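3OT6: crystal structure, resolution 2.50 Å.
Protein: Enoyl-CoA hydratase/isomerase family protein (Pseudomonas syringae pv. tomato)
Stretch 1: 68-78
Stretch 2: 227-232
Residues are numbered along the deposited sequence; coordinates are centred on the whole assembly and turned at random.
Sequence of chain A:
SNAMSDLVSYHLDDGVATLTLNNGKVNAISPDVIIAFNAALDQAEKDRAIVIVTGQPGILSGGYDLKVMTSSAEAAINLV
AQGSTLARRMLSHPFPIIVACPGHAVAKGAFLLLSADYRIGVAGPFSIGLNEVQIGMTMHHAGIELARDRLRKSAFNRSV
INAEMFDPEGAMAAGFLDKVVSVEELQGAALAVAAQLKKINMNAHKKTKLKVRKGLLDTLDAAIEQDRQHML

Stretch 1 68-78: VMTSSAEAAIN
Stretch 2 227-232: DRQHML

Small side chains on one helix can leave a hollow that a flexible side chain from a distant part of the chain fills, and the C-terminus of this enoyl-CoA hydratase/isomerase family protein is a compact example. The touching residues are at least 151 positions apart in sequence. No hydrogen bond crosses between the two stretches, and the contact, which buries 343 Å² over both sides, is chiefly a matter of apolar shape.

The first stretch is a helix, a break and a second helix. V68 and M69, at phi/psi near -59/-41, belong to a helix begun earlier. T70 (-94/0) and S71 (-77/-32) lead to the extended S72 (-175/157), after which A73 to N78 return to helical values and the helix runs on. Hydrogen bonds secure the turn. S71, with chi1 at 78° (p), gives its OG to V68 O at 2.8 Å, while S71 N reaches the same V68 O at 3.2 Å. S72 is the N-cap: with chi1 at 92°, its OG accepts from A75 N at 3.1 Å and, weakly, from E74 N at 3.0 Å. The first regular turns follow, with A76 N to S72 O at 3.0 Å, I77 N to A73 O at 3.1 Å and N78 N to E74 O at 3.0 Å.

In the second stretch D227 continues a helix begun earlier in the chain, and M231 N bonds to D227 O at 2.9 Å. H230 opens to -125/8, M231 lies at -68/-31, and L232 carries the terminal carboxylate. The register runs in opposite senses along the two stretches: I77 faces R228, with their CA atoms 5.7 Å apart, and A73 faces L232, with CA atoms 7.6 Å apart.

M231 supplies one bump. Its CA-to-CB bond points toward the first stretch, and chi1 75° (p), chi2 180° (t) and chi3 -146° carry the selenomethionine methyl into a hollow bordered by M69, A76 and I77. There M231 CE lies 3.5 Å from A76 O, 4.2 Å from A76 CB and 4.0 Å from I77 CA. M69, coiled m, m, m, starts sideways but brings its own methyl nearer, so that M69 CE and M231 CE meet at 4.4 Å.

I77 is the answering bump, with 92 Å² covered, more than any other residue in the contact. Its chi1 of -76° (m) and chi2 of 173° (t) extend CD1 to within 3.6 Å of R228 O, while I77 CG2 packs 3.9 Å from R228 CG, on the aliphatic part of the arginine. L232, also directed toward the first stretch, has chi1 -103° and chi2 31°, both between the usual wells. L232 CD2 settles 3.6 Å from A73 CB and 3.8 Å from I77 CG1, with A76 CB at 4.5 Å. I77 projects between R228 and L232, while A73 and A76 each meet L232 CD2 with a single methyl, and the chain end fits around I77.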

# COMPACT_ATOMS: atom_id res chain seq x y z
N VAL A 68 3.79 4.89 18.10
CA VAL A 68 2.40 4.51 18.39
C VAL A 68 2.23 3.04 18.74
O VAL A 68 1.50 2.72 19.69
CB VAL A 68 1.39 4.89 17.27
CG1 VAL A 68 -0.04 4.35 17.56
CG2 VAL A 68 1.35 6.35 17.10
N MSE A 69 2.91 2.17 17.99
CA MSE A 69 2.80 0.70 18.16
C MSE A 69 3.18 0.21 19.54
O MSE A 69 2.56 -0.71 20.10
CB MSE A 69 3.64 -0.03 17.09
CG MSE A 69 2.97 -0.01 15.67
SE MSE A 69 1.41 -1.19 15.51
CE MSE A 69 2.20 -2.76 16.31
N THR A 70 4.23 0.83 20.07
CA THR A 70 4.80 0.43 21.34
C THR A 70 4.22 1.23 22.50
O THR A 70 4.58 1.00 23.63
CB THR A 70 6.36 0.48 21.32
OG1 THR A 70 6.83 1.79 20.93
CG2 THR A 70 6.92 -0.61 20.38
N SER A 71 3.31 2.16 22.23
CA SER A 71 2.80 3.03 23.27
C SER A 71 1.78 2.29 24.14
O SER A 71 1.65 2.55 25.33
CB SER A 71 2.17 4.30 22.65
OG SER A 71 0.88 3.98 22.14
N SER A 72 1.05 1.36 23.55
CA SER A 72 0.17 0.53 24.30
C SER A 72 -0.43 -0.52 23.39
O SER A 72 -0.49 -0.36 22.17
CB SER A 72 -0.93 1.38 24.91
OG SER A 72 -2.06 1.45 24.07
N ALA A 73 -0.88 -1.60 23.99
CA ALA A 73 -1.59 -2.59 23.27
C ALA A 73 -2.85 -2.07 22.61
O ALA A 73 -3.23 -2.64 21.57
CB ALA A 73 -1.93 -3.76 24.18
N GLU A 74 -3.54 -1.06 23.17
CA GLU A 74 -4.83 -0.60 22.57
C GLU A 74 -4.53 0.22 21.31
O GLU A 74 -5.27 0.19 20.32
CB GLU A 74 -5.72 0.26 23.50
CG GLU A 74 -5.90 -0.24 24.92
CD GLU A 74 -4.80 0.27 25.87
OE1 GLU A 74 -4.88 1.43 26.38
OE2 GLU A 74 -3.83 -0.51 26.08
N ALA A 75 -3.44 0.95 21.39
CA ALA A 75 -3.03 1.84 20.34
C ALA A 75 -2.50 0.98 19.21
O ALA A 75 -2.77 1.26 18.09
CB ALA A 75 -1.96 2.74 20.84
N ALA A 76 -1.76 -0.08 19.51
CA ALA A 76 -1.25 -0.98 18.48
C ALA A 76 -2.42 -1.65 17.79
O ALA A 76 -2.44 -1.75 16.58
CB ALA A 76 -0.34 -2.00 19.10
N ILE A 77 -3.40 -2.09 18.56
CA ILE A 77 -4.51 -2.82 18.02
C ILE A 77 -5.37 -1.93 17.10
O ILE A 77 -5.83 -2.40 16.03
CB ILE A 77 -5.35 -3.43 19.12
CG1 ILE A 77 -4.64 -4.65 19.70
CG2 ILE A 77 -6.78 -3.79 18.62
CD1 ILE A 77 -5.34 -5.23 20.97
N ASN A 78 -5.52 -0.66 17.48
CA ASN A 78 -6.39 0.21 16.77
C ASN A 78 -5.64 0.70 15.53
O ASN A 78 -6.24 0.87 14.45
CB ASN A 78 -6.88 1.39 17.65
CG ASN A 78 -7.40 2.55 16.79
OD1 ASN A 78 -6.65 3.55 16.50
ND2 ASN A 78 -8.67 2.41 16.28
N ASP A 227 -7.42 -10.11 14.26
CA ASP A 227 -6.19 -9.46 14.61
C ASP A 227 -6.42 -8.56 15.82
O ASP A 227 -5.56 -8.48 16.69
CB ASP A 227 -5.62 -8.64 13.43
CG ASP A 227 -4.91 -9.52 12.37
OD1 ASP A 227 -4.49 -10.64 12.70
OD2 ASP A 227 -4.76 -9.08 11.21
N ARG A 228 -7.56 -7.87 15.85
CA ARG A 228 -8.02 -7.17 17.06
C ARG A 228 -8.00 -8.06 18.29
O ARG A 228 -7.34 -7.75 19.28
CB ARG A 228 -9.45 -6.70 16.88
CG ARG A 228 -9.57 -5.31 16.42
CD ARG A 228 -10.99 -4.77 16.68
NE ARG A 228 -11.47 -4.02 15.51
CZ ARG A 228 -11.22 -2.72 15.28
NH1 ARG A 228 -10.49 -2.01 16.17
NH2 ARG A 228 -11.69 -2.14 14.16
N GLN A 229 -8.75 -9.14 18.24
CA GLN A 229 -8.83 -10.08 19.35
C GLN A 229 -7.48 -10.77 19.66
O GLN A 229 -7.08 -10.83 20.80
CB GLN A 229 -9.93 -11.13 19.09
CG GLN A 229 -11.33 -10.54 18.71
CD GLN A 229 -12.30 -11.61 18.10
OE1 GLN A 229 -12.40 -12.73 18.64
NE2 GLN A 229 -12.99 -11.27 16.98
N HIS A 230 -6.76 -11.27 18.64
CA HIS A 230 -5.60 -12.13 18.91
C HIS A 230 -4.21 -11.81 18.34
O HIS A 230 -3.33 -12.62 18.48
CB HIS A 230 -5.94 -13.60 18.64
CG HIS A 230 -7.06 -14.11 19.51
ND1 HIS A 230 -6.96 -14.17 20.89
CD2 HIS A 230 -8.31 -14.55 19.20
CE1 HIS A 230 -8.09 -14.64 21.38
NE2 HIS A 230 -8.93 -14.87 20.38
N MSE A 231 -3.98 -10.66 17.73
CA MSE A 231 -2.69 -10.42 17.11
C MSE A 231 -1.60 -10.31 18.13
O MSE A 231 -0.46 -10.59 17.85
CB MSE A 231 -2.68 -9.16 16.24
CG MSE A 231 -2.64 -7.82 16.99
SE MSE A 231 -2.63 -6.41 15.67
CE MSE A 231 -1.53 -5.08 16.54
N LEU A 232 -1.95 -9.82 19.31
CA LEU A 232 -0.95 -9.58 20.34
C LEU A 232 -0.91 -10.81 21.30
O LEU A 232 0.19 -11.24 21.76
CB LEU A 232 -1.28 -8.28 21.07
CG LEU A 232 -0.52 -6.97 20.81
CD1 LEU A 232 0.01 -6.81 19.40
CD2 LEU A 232 -1.40 -5.79 21.23
OXT LEU A 232 -2.00 -11.39 21.60